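Local structure of putative hydrolase (Shewanella frigidimarina, 3LHO) at residues I38-I42 against E235-R239; F47-V52 against I116-I121; V56-F61 against T124-I130. The protein is probably an iron-dependent dioxygenase of the 2-oxoadipate dioxygenase/decarboxylase family, here crystallised with nickel in its metal site. One frame throughout, in Å; residues are numbered along the deposited sequence.

Interaction 1 of 3, residues I38-I42 against E235-R239. With NI (nickel (II) ion), chain B.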
# COMPACT_ATOMS: atom_id res chain seq x y z
N ILE A 38 -14.96 0.42 6.84
CA ILE A 38 -14.69 -0.52 5.77
C ILE A 38 -13.61 0.06 4.82
O ILE A 38 -13.74 1.19 4.28
CB ILE A 38 -15.99 -0.86 4.96
CG1 ILE A 38 -17.04 -1.50 5.90
CG2 ILE A 38 -15.64 -1.75 3.74
CD1 ILE A 38 -16.56 -2.72 6.58
N ASN A 39 -12.58 -0.74 4.56
CA ASN A 39 -11.53 -0.36 3.62
C ASN A 39 -11.80 -0.85 2.18
O ASN A 39 -12.25 -1.98 1.97
CB ASN A 39 -10.19 -0.87 4.13
CG ASN A 39 -9.79 -0.24 5.45
OD1 ASN A 39 -9.53 -0.94 6.46
ND2 ASN A 39 -9.75 1.07 5.47
N ASP A 40 -11.54 -0.01 1.20
CA ASP A 40 -11.58 -0.42 -0.21
C ASP A 40 -10.44 -1.38 -0.55
O ASP A 40 -10.64 -2.40 -1.23
CB ASP A 40 -11.43 0.82 -1.13
CG ASP A 40 -11.50 0.45 -2.60
OD1 ASP A 40 -12.59 0.05 -3.03
OD2 ASP A 40 -10.48 0.47 -3.33
N HIS A 41 -9.25 -1.04 -0.07
CA HIS A 41 -8.05 -1.83 -0.33
C HIS A 41 -6.91 -1.50 0.58
O HIS A 41 -6.95 -0.48 1.31
CB HIS A 41 -7.60 -1.73 -1.83
CG HIS A 41 -7.07 -0.39 -2.28
ND1 HIS A 41 -7.89 0.59 -2.82
CD2 HIS A 41 -5.79 0.08 -2.37
CE1 HIS A 41 -7.14 1.62 -3.18
NE2 HIS A 41 -5.87 1.33 -2.94
N ILE A 42 -5.94 -2.43 0.60
CA ILE A 42 -4.56 -2.20 1.02
C ILE A 42 -3.62 -2.40 -0.18
O ILE A 42 -3.99 -3.00 -1.23
CB ILE A 42 -4.14 -3.08 2.28
CG1 ILE A 42 -4.18 -4.58 1.93
CG2 ILE A 42 -5.05 -2.80 3.48
CD1 ILE A 42 -2.96 -5.32 2.15
N GLU A 235 -5.47 6.88 2.11
CA GLU A 235 -6.17 7.10 0.86
C GLU A 235 -7.69 6.88 1.02
O GLU A 235 -8.13 6.25 1.98
CB GLU A 235 -5.61 6.15 -0.17
CG GLU A 235 -5.97 6.42 -1.64
CD GLU A 235 -5.16 5.52 -2.59
OE1 GLU A 235 -5.51 4.32 -2.70
OE2 GLU A 235 -4.18 6.00 -3.22
N PHE A 236 -8.47 7.43 0.07
CA PHE A 236 -9.94 7.40 0.07
C PHE A 236 -10.37 7.10 -1.34
O PHE A 236 -9.85 7.68 -2.27
CB PHE A 236 -10.50 8.74 0.58
CG PHE A 236 -9.84 9.17 1.87
CD1 PHE A 236 -10.34 8.76 3.08
CD2 PHE A 236 -8.67 9.91 1.86
CE1 PHE A 236 -9.68 9.09 4.26
CE2 PHE A 236 -8.01 10.25 3.05
CZ PHE A 236 -8.52 9.83 4.24
N ALA A 237 -11.29 6.16 -1.53
CA ALA A 237 -11.73 5.81 -2.88
C ALA A 237 -13.25 5.66 -2.95
O ALA A 237 -13.86 5.02 -2.09
CB ALA A 237 -11.05 4.47 -3.34
N ARG A 238 -13.84 6.26 -3.98
CA ARG A 238 -15.19 5.99 -4.36
C ARG A 238 -15.20 5.23 -5.68
O ARG A 238 -14.66 5.72 -6.66
CB ARG A 238 -15.99 7.28 -4.50
CG ARG A 238 -17.46 7.03 -4.86
CD ARG A 238 -18.34 8.26 -4.71
NE ARG A 238 -19.67 8.04 -5.30
CZ ARG A 238 -20.59 8.98 -5.50
NH1 ARG A 238 -20.37 10.25 -5.18
NH2 ARG A 238 -21.75 8.65 -6.03
N ARG A 239 -15.86 4.07 -5.72
CA ARG A 239 -16.06 3.34 -6.96
C ARG A 239 -17.48 3.45 -7.49
O ARG A 239 -18.44 3.56 -6.71
CB ARG A 239 -15.72 1.87 -6.77
CG ARG A 239 -14.28 1.62 -6.42
CD ARG A 239 -14.07 0.14 -6.07
NE ARG A 239 -12.67 -0.02 -5.73
CZ ARG A 239 -11.67 0.00 -6.61
NH1 ARG A 239 -11.90 0.11 -7.93
NH2 ARG A 239 -10.45 -0.06 -6.17
NI NI B . -4.33 2.69 -3.49
O HOH W 1 -3.01 4.24 -4.80
O HOH W 2 -5.18 2.91 -5.33
O HOH W 3 -3.27 1.28 -4.96

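Interaction 2 of 3, residues F47-V52 against I116-I121. With SO4 (sulfate ion), chain C.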
# COMPACT_ATOMS: atom_id res chain seq x y z
N PHE A 47 9.85 -6.77 -4.83
CA PHE A 47 10.62 -6.91 -6.09
C PHE A 47 10.37 -8.25 -6.74
O PHE A 47 10.01 -9.20 -6.06
CB PHE A 47 12.12 -6.80 -5.78
CG PHE A 47 12.51 -5.54 -5.08
CD1 PHE A 47 12.59 -4.36 -5.74
CD2 PHE A 47 12.82 -5.55 -3.73
CE1 PHE A 47 12.97 -3.20 -5.10
CE2 PHE A 47 13.19 -4.40 -3.09
CZ PHE A 47 13.26 -3.22 -3.78
N ASN A 48 10.61 -8.36 -8.05
CA ASN A 48 10.45 -9.64 -8.75
C ASN A 48 11.65 -10.62 -8.54
O ASN A 48 12.20 -11.22 -9.47
CB ASN A 48 10.17 -9.38 -10.23
CG ASN A 48 11.39 -8.87 -10.94
OD1 ASN A 48 12.32 -8.33 -10.30
ND2 ASN A 48 11.46 -9.12 -12.22
N ILE A 49 12.06 -10.77 -7.28
CA ILE A 49 13.14 -11.67 -6.89
C ILE A 49 12.39 -12.84 -6.20
O ILE A 49 11.53 -12.60 -5.32
CB ILE A 49 14.12 -10.95 -5.91
CG1 ILE A 49 14.91 -9.85 -6.66
CG2 ILE A 49 15.08 -11.95 -5.25
CD1 ILE A 49 15.78 -8.97 -5.83
N ALA A 50 12.66 -14.07 -6.65
CA ALA A 50 11.88 -15.27 -6.29
C ALA A 50 11.57 -15.35 -4.80
O ALA A 50 10.42 -15.59 -4.35
CB ALA A 50 12.64 -16.57 -6.76
N LYS A 51 12.59 -15.14 -4.02
CA LYS A 51 12.44 -15.25 -2.57
C LYS A 51 11.27 -14.40 -2.00
O LYS A 51 10.66 -14.75 -0.96
CB LYS A 51 13.72 -14.80 -1.87
CG LYS A 51 13.78 -15.29 -0.41
CD LYS A 51 14.97 -14.73 0.43
CE LYS A 51 16.33 -15.07 -0.12
NZ LYS A 51 17.42 -14.47 0.73
N VAL A 52 10.97 -13.27 -2.64
CA VAL A 52 10.03 -12.28 -2.08
C VAL A 52 9.05 -11.76 -3.13
O VAL A 52 8.47 -10.72 -2.94
CB VAL A 52 10.78 -11.05 -1.44
CG1 VAL A 52 11.63 -11.45 -0.27
CG2 VAL A 52 11.65 -10.32 -2.43
N ILE A 116 17.92 -8.05 -0.59
CA ILE A 116 17.05 -9.24 -0.51
C ILE A 116 17.84 -10.49 -0.13
O ILE A 116 17.29 -11.39 0.47
CB ILE A 116 16.26 -9.44 -1.78
CG1 ILE A 116 15.40 -8.18 -2.07
CG2 ILE A 116 15.37 -10.71 -1.70
CD1 ILE A 116 14.46 -7.82 -0.93
N ASP A 117 19.14 -10.53 -0.44
CA ASP A 117 19.99 -11.63 -0.01
C ASP A 117 19.97 -11.68 1.48
O ASP A 117 20.20 -12.73 2.05
CB ASP A 117 21.45 -11.45 -0.46
CG ASP A 117 21.66 -11.77 -1.90
OD1 ASP A 117 20.74 -12.29 -2.55
OD2 ASP A 117 22.76 -11.45 -2.39
N GLN A 118 19.71 -10.57 2.14
CA GLN A 118 19.71 -10.62 3.63
C GLN A 118 18.43 -11.13 4.27
O GLN A 118 18.40 -11.41 5.50
CB GLN A 118 20.06 -9.25 4.19
CG GLN A 118 21.47 -8.77 3.84
CD GLN A 118 21.68 -7.29 4.14
OE1 GLN A 118 21.68 -6.88 5.30
NE2 GLN A 118 21.87 -6.48 3.09
N VAL A 119 17.37 -11.25 3.48
CA VAL A 119 16.09 -11.80 3.94
C VAL A 119 16.23 -13.33 4.15
O VAL A 119 16.54 -14.08 3.23
CB VAL A 119 14.96 -11.55 2.93
CG1 VAL A 119 13.64 -12.23 3.42
CG2 VAL A 119 14.76 -10.03 2.68
N ASP A 120 16.02 -13.77 5.39
CA ASP A 120 15.86 -15.18 5.67
C ASP A 120 14.63 -15.77 5.01
O ASP A 120 13.49 -15.34 5.26
CB ASP A 120 15.77 -15.39 7.18
CG ASP A 120 15.68 -16.86 7.58
OD1 ASP A 120 15.70 -17.75 6.70
OD2 ASP A 120 15.58 -17.11 8.79
N ILE A 121 14.83 -16.77 4.16
CA ILE A 121 13.71 -17.36 3.40
C ILE A 121 12.63 -17.86 4.36
O ILE A 121 11.45 -17.79 4.08
CB ILE A 121 14.16 -18.50 2.44
CG1 ILE A 121 12.99 -18.89 1.52
CG2 ILE A 121 14.75 -19.75 3.26
CD1 ILE A 121 13.36 -19.74 0.35
S SO4 C . 15.79 -14.86 -8.38
O1 SO4 C . 15.69 -15.65 -7.15
O2 SO4 C . 14.52 -14.20 -8.69
O3 SO4 C . 16.88 -13.90 -8.23
O4 SO4 C . 16.06 -15.79 -9.49

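Interaction 3 of 3, residues V56-F61 against T124-I130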
# COMPACT_ATOMS: atom_id res chain seq x y z
N VAL A 56 4.79 -14.74 -3.50
CA VAL A 56 5.12 -15.05 -2.09
C VAL A 56 4.26 -14.23 -1.10
O VAL A 56 3.77 -14.75 -0.05
CB VAL A 56 6.59 -14.77 -1.85
CG1 VAL A 56 6.93 -14.91 -0.37
CG2 VAL A 56 7.44 -15.73 -2.69
N LEU A 57 4.11 -12.94 -1.39
CA LEU A 57 3.27 -12.07 -0.58
C LEU A 57 1.82 -12.51 -0.71
O LEU A 57 1.09 -12.53 0.26
CB LEU A 57 3.40 -10.60 -0.98
CG LEU A 57 4.60 -9.82 -0.37
CD1 LEU A 57 5.97 -10.26 -0.88
CD2 LEU A 57 4.43 -8.32 -0.57
N ALA A 58 1.39 -12.82 -1.93
CA ALA A 58 -0.01 -13.17 -2.19
C ALA A 58 -0.49 -14.40 -1.41
O ALA A 58 -1.67 -14.46 -1.02
CB ALA A 58 -0.25 -13.37 -3.72
N LYS A 59 0.43 -15.33 -1.12
CA LYS A 59 0.07 -16.56 -0.40
C LYS A 59 -0.46 -16.27 1.00
O LYS A 59 -1.23 -17.06 1.55
CB LYS A 59 1.27 -17.53 -0.31
CG LYS A 59 1.49 -18.38 -1.53
CD LYS A 59 0.48 -19.52 -1.61
CE LYS A 59 0.78 -20.41 -2.81
NZ LYS A 59 -0.38 -21.32 -3.09
N HIS A 60 -0.05 -15.15 1.58
CA HIS A 60 -0.58 -14.73 2.89
C HIS A 60 -2.05 -14.43 2.81
O HIS A 60 -2.74 -14.44 3.81
CB HIS A 60 0.23 -13.57 3.48
CG HIS A 60 1.61 -13.97 3.87
ND1 HIS A 60 1.96 -14.27 5.17
CD2 HIS A 60 2.71 -14.21 3.12
CE1 HIS A 60 3.21 -14.67 5.20
NE2 HIS A 60 3.70 -14.66 3.98
N PHE A 61 -2.54 -14.17 1.60
CA PHE A 61 -3.96 -13.84 1.42
C PHE A 61 -4.74 -15.00 0.77
O PHE A 61 -5.88 -15.30 1.19
CB PHE A 61 -4.06 -12.57 0.63
CG PHE A 61 -3.40 -11.38 1.28
CD1 PHE A 61 -2.06 -11.09 1.06
CD2 PHE A 61 -4.11 -10.59 2.16
CE1 PHE A 61 -1.45 -10.02 1.67
CE2 PHE A 61 -3.54 -9.51 2.78
CZ PHE A 61 -2.20 -9.22 2.56
N THR A 124 9.67 -15.61 5.28
CA THR A 124 8.68 -15.28 4.27
C THR A 124 7.40 -16.09 4.45
O THR A 124 6.37 -15.75 3.84
CB THR A 124 9.19 -15.46 2.84
OG1 THR A 124 9.48 -16.84 2.62
CG2 THR A 124 10.44 -14.62 2.57
N THR A 125 7.46 -17.15 5.27
CA THR A 125 6.27 -17.93 5.57
C THR A 125 5.73 -17.73 7.01
O THR A 125 4.76 -18.38 7.40
CB THR A 125 6.49 -19.44 5.29
OG1 THR A 125 5.23 -20.11 5.44
CG2 THR A 125 7.63 -20.09 6.23
N ALA A 126 6.33 -16.81 7.76
CA ALA A 126 5.88 -16.53 9.13
C ALA A 126 4.70 -15.58 9.02
O ALA A 126 4.56 -14.85 8.03
CB ALA A 126 7.00 -15.87 9.97
N ASP A 127 3.87 -15.57 10.07
CA ASP A 127 2.64 -14.79 10.02
C ASP A 127 2.84 -13.31 9.92
O ASP A 127 1.92 -12.61 9.51
CB ASP A 127 1.69 -15.09 11.21
CG ASP A 127 2.30 -14.77 12.60
OD1 ASP A 127 3.51 -14.47 12.75
OD2 ASP A 127 1.53 -14.83 13.56
N ASN A 128 4.00 -12.80 10.36
CA ASN A 128 4.22 -11.38 10.39
C ASN A 128 4.93 -10.88 9.17
O ASN A 128 5.31 -9.70 9.14
CB ASN A 128 5.01 -10.95 11.65
CG ASN A 128 6.44 -11.44 11.63
OD1 ASN A 128 6.74 -12.50 11.11
ND2 ASN A 128 7.34 -10.63 12.16
N PHE A 129 5.12 -11.74 8.15
CA PHE A 129 5.98 -11.31 7.05
C PHE A 129 5.54 -10.01 6.36
O PHE A 129 6.38 -9.15 6.06
CB PHE A 129 6.20 -12.40 6.00
CG PHE A 129 7.09 -11.92 4.82
CD1 PHE A 129 8.42 -11.57 5.05
CD2 PHE A 129 6.57 -11.73 3.55
CE1 PHE A 129 9.21 -11.12 4.08
CE2 PHE A 129 7.36 -11.28 2.55
CZ PHE A 129 8.68 -10.95 2.79
N ILE A 130 4.25 -9.84 6.09
CA ILE A 130 3.85 -8.65 5.32
C ILE A 130 3.92 -7.34 6.17
O ILE A 130 3.78 -6.27 5.64
CB ILE A 130 2.47 -8.83 4.65
CG1 ILE A 130 1.36 -8.87 5.68
CG2 ILE A 130 2.43 -10.09 3.65
CD1 ILE A 130 -0.05 -8.77 5.04
O HOH W 4 4.70 -16.96 1.47
O HOH W 5 0.03 -14.41 7.42

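Interaction 1 of 3, residues I38-I42 against E235-R239
Asp40 lays its carboxylate over the methyl of Ala237 (OD2 to CB, 4.0 Å) and meets the guanidinium of Arg239 in a two-pronged salt bridge: Arg239 NE donates to Asp40 OD1 at 2.7 Å, and Arg239 NH2 to Asp40 OD2 at 2.9 Å. The guanidinium offers its edge to the carboxylate, so both of its donors on that side are used, with N-H...O angles of 156° and 153°. Asp40 OD2 does a second job, accepting the hydrogen of His41 ND1 at 2.6 Å. This His-carboxylate bond fixes the imidazole so that its other nitrogen, NE2, points at the metal. Nickel takes His41 NE2 at 2.1 Å and Glu235 OE1 at 2.2 Å; those two ligand atoms, 3.0 Å apart, are held together by the ion, not by a hydrogen bond. Waters 1, 2 and 3 and His165 complete the site. Water 1 also donates to Glu235 OE2 at 2.6 Å, while Glu235 OE1 receives a further hydrogen bond from Thr167. Two histidines and a glutamate around one metal, with water in the other positions, are consistent with the Fe(2+) site of a dioxygenase in the glyoxalase clan. Glu235, Ala237 and Arg239, every second residue of their strand, all point toward 38-42. Yet the two segments are not paired directly. Strand 165-169 runs between them in the mixed sheet, and Asp40 and His41 both face its Thr167 in a classic beta bulge; strand 208-212 flanks 235-239 on its other side, and helix 6-20 packs on Ile42.

Interaction 2 of 3, residues F47-V52 against I116-I121
Ile116 is the apolar centre. Its CG2 lies 3.8 Å from CG2 of Ile49 and, equally, 3.8 Å from CG2 of Val52, while its CD1 reaches the ring edge of Phe47 at CD2, 4.0 Å away. Val119 extends this patch, its CG1 4.3 Å from CG1 of Val52. Further out, the aliphatic part of Lys51 continues the cover: CG is 4.2 Å from Ile121 CG1, and CD is 4.0 Å from Val119 CB. Its NZ then donates to two main-chain carbonyls, Val119 O at 2.7 Å and Ile116 O at 3.1 Å. These residues are the two ends of a type I beta turn, closed by Val119 N to Ile116 O at 3.0 Å, with which the chain leaves helix 106-116. On the outer side of 47-52, Ala50 N holds a sulfate, probably from the crystallisation liquor, through O2 at 2.8 Å. The lysine charge thus meets neutral carbonyls, joining two loops through side-chain-to-backbone bonds at the border of an apolar patch.

Interaction 3 of 3, residues V56-F61 against T124-I130
The direct hydrogen bond comes from His60, whose NE2 donates to Thr124 O at 2.9 Å with an angle of 159°. A neighbouring carbonyl, Ala126 O, lies 3.1 Å from His60 CE1, also at the ring edge, so the imidazole points its rim into the bend of 124-130. Water extends the polar contact at two places. Water 4 donates both to Val56 O at 2.8 Å and to Thr124 O at 3.1 Å; water 5 joins His60 ND1, 3.0 Å away, to Asp127 O through a weak bond of 3.3 Å. The bend itself is a type I beta turn from Ala126 to Phe129, closed by Phe129 N to Ala126 O at 3.2 Å, after which the chain enters a short 3-10 segment. This is a helix-to-loop contact: helix 54-62, which follows strand 39-47, lies on the main mixed sheet, where Leu57 and Phe61 touch Leu44, and the long loop between helices 106-116 and 140-149 closes against another side of that helix. Most of the apolar contacts come from Phe129 and Ile130, at the end of the turn and in the 3-10 segment. Ile130 sets CG2 over a face of the His60 ring, 4.0 Å from CG, and brings CD1 to 3.3 Å from CZ of Phe61, a tight approach. Leu57 CD1 meets the ring edge of Phe129 at CE2, 3.8 Å away, and Val56 CG1 rests 4.0 Å from Thr124 CB. Helix 6-20 shares this packing, with Leu9 touching both Phe61 and Ile130.

How the interactions relate
Interactions 1 and 3 are buried, whereas interaction 2 is only partly so, near the surface. Their chemistry follows: interaction 1 gathers charges and a metal within the sheet, interaction 3 mixes one histidine hydrogen bond with apolar packing, and interaction 2 edges its apolar patch with a lysine. Strand 39-47 and the helix after it tie them together; Ile42 CD1 of interaction 1 touches Phe61 CZ of interaction 3 at 4.0 Å. Interactions 2 and 3, with centres about 12 Å apart, join the same two chain regions in succession and meet where Lys51 O lies 3.5 Å from Thr124 CG2. Interactions 1 and 2 lie on opposite sides of the chain's centre, about 29 Å apart between their centres.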